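Disulphide isomerase (Xylella fastidiosa, PDB 3FK8) probably acts as a thioredoxin-like thiol-disulphide isomerase, rearranging disulphide bonds in substrate proteins. Local coordinates at residues A14-V18 and E79-Y84. Numbering follows the deposited sequence.
Sequences AWTQV and ELSQAY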
# COMPACT_ATOMS: atom_id res chain seq x y z
N ALA A 14 -0.54 -8.99 10.12
CA ALA A 14 0.09 -8.29 9.03
C ALA A 14 1.50 -8.82 8.74
O ALA A 14 1.91 -8.89 7.58
CB ALA A 14 0.11 -6.79 9.34
N TRP A 15 2.30 -9.17 9.76
CA TRP A 15 3.63 -9.71 9.48
C TRP A 15 3.60 -10.97 8.63
O TRP A 15 4.40 -11.13 7.70
CB TRP A 15 4.39 -10.03 10.77
CG TRP A 15 5.03 -8.81 11.38
CD1 TRP A 15 4.55 -8.07 12.42
CD2 TRP A 15 6.27 -8.22 10.99
NE1 TRP A 15 5.42 -7.03 12.69
CE2 TRP A 15 6.50 -7.13 11.85
CE3 TRP A 15 7.21 -8.52 9.99
CZ2 TRP A 15 7.65 -6.30 11.73
CZ3 TRP A 15 8.35 -7.67 9.86
CH2 TRP A 15 8.55 -6.58 10.74
N THR A 16 2.66 -11.86 8.95
CA THR A 16 2.49 -13.09 8.16
C THR A 16 2.10 -12.75 6.74
O THR A 16 2.70 -13.28 5.79
CB THR A 16 1.52 -14.04 8.81
OG1 THR A 16 2.06 -14.40 10.07
CG2 THR A 16 1.43 -15.33 8.01
N GLN A 17 1.15 -11.82 6.59
CA GLN A 17 0.70 -11.39 5.26
C GLN A 17 1.82 -10.78 4.45
O GLN A 17 1.94 -11.06 3.26
CB GLN A 17 -0.50 -10.46 5.31
CG GLN A 17 -1.73 -11.22 5.81
CD GLN A 17 -3.02 -10.45 5.70
OE1 GLN A 17 -3.02 -9.22 5.73
NE2 GLN A 17 -4.15 -11.18 5.61
N VAL A 18 2.66 -9.95 5.09
CA VAL A 18 3.77 -9.35 4.36
C VAL A 18 4.78 -10.43 3.97
O VAL A 18 5.28 -10.46 2.87
CB VAL A 18 4.43 -8.25 5.21
CG1 VAL A 18 5.74 -7.79 4.61
CG2 VAL A 18 3.47 -7.06 5.36
N GLU A 79 5.33 -1.25 14.49
CA GLU A 79 6.66 -1.78 14.29
C GLU A 79 6.88 -2.25 12.86
O GLU A 79 7.99 -2.29 12.39
CB GLU A 79 6.97 -2.86 15.30
CG GLU A 79 6.39 -4.19 15.01
CD GLU A 79 4.90 -4.34 15.18
OE1 GLU A 79 4.18 -3.41 15.66
OE2 GLU A 79 4.43 -5.46 14.83
N LEU A 80 5.81 -2.63 12.17
CA LEU A 80 5.95 -3.01 10.79
C LEU A 80 6.17 -1.77 9.91
O LEU A 80 7.00 -1.80 8.99
CB LEU A 80 4.74 -3.89 10.44
CG LEU A 80 4.52 -4.41 9.06
CD1 LEU A 80 5.69 -5.28 8.66
CD2 LEU A 80 3.23 -5.23 9.03
N SER A 81 5.52 -0.65 10.24
CA SER A 81 5.88 0.61 9.61
C SER A 81 7.37 0.95 9.88
O SER A 81 8.11 1.32 8.98
CB SER A 81 4.94 1.74 10.08
OG SER A 81 5.37 2.98 9.52
N GLN A 82 7.78 0.86 11.14
CA GLN A 82 9.17 1.21 11.47
C GLN A 82 10.16 0.34 10.71
O GLN A 82 11.22 0.82 10.31
CB GLN A 82 9.40 1.08 12.96
CG GLN A 82 8.68 2.15 13.77
CD GLN A 82 8.92 1.96 15.26
OE1 GLN A 82 8.71 0.88 15.80
NE2 GLN A 82 9.36 3.02 15.92
N ALA A 83 9.83 -0.94 10.49
CA ALA A 83 10.76 -1.88 9.85
C ALA A 83 11.04 -1.51 8.41
O ALA A 83 12.08 -1.85 7.87
CB ALA A 83 10.21 -3.30 9.94
N TYR A 84 10.05 -0.85 7.79
CA TYR A 84 10.05 -0.59 6.35
C TYR A 84 10.20 0.88 6.07
O TYR A 84 9.83 1.36 4.99
CB TYR A 84 8.80 -1.23 5.67
CG TYR A 84 8.93 -2.69 5.53
CD1 TYR A 84 9.70 -3.24 4.52
CD2 TYR A 84 8.32 -3.57 6.43
CE1 TYR A 84 9.88 -4.62 4.42
CE2 TYR A 84 8.47 -4.97 6.32
CZ TYR A 84 9.23 -5.49 5.29
OH TYR A 84 9.44 -6.85 5.26
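At E79 the CA-to-CB bond points sideways, yet the side chain brings its carboxylate to W15, where OE2 accepts a hydrogen bond from W15 NE1 at 2.8 Å with an N-H...O angle of 157°. OE2 lies near the indole plane, at the ring edge, so this exposed bond satisfies the indole N-H without covering a face. One face of the indole is taken by L80, whose CD1 sits 3.5 Å from the centroid of the W15 six-membered ring and 1° off its normal, a well-centred CH-pi contact. L80 CD2 lies 3.5 Å from A14 CB and 4.1 Å from V18 CG2; L80 is thus buried between the indole and V18. W15 and L80 also form the closest CA pair, at 7.2 Å, which sets the register. One turn on, A83 CB meets W15 CH2 at 3.8 Å. Y84 closes the contact: V18 CG1 lies 3.9 Å from its OH, while its ring also packs on L34, V96 and V98 of the central strands. V18 and L80 both reach I69 of strand 65-70, so the two helical segments, with axes 11.5 Å apart at 38°, share one sheet face. Helices 14-28 and 78-83, packed side by side over a central mixed sheet, are characteristic of one helical layer of the three-layer alpha/beta/alpha sandwich of the thioredoxin fold.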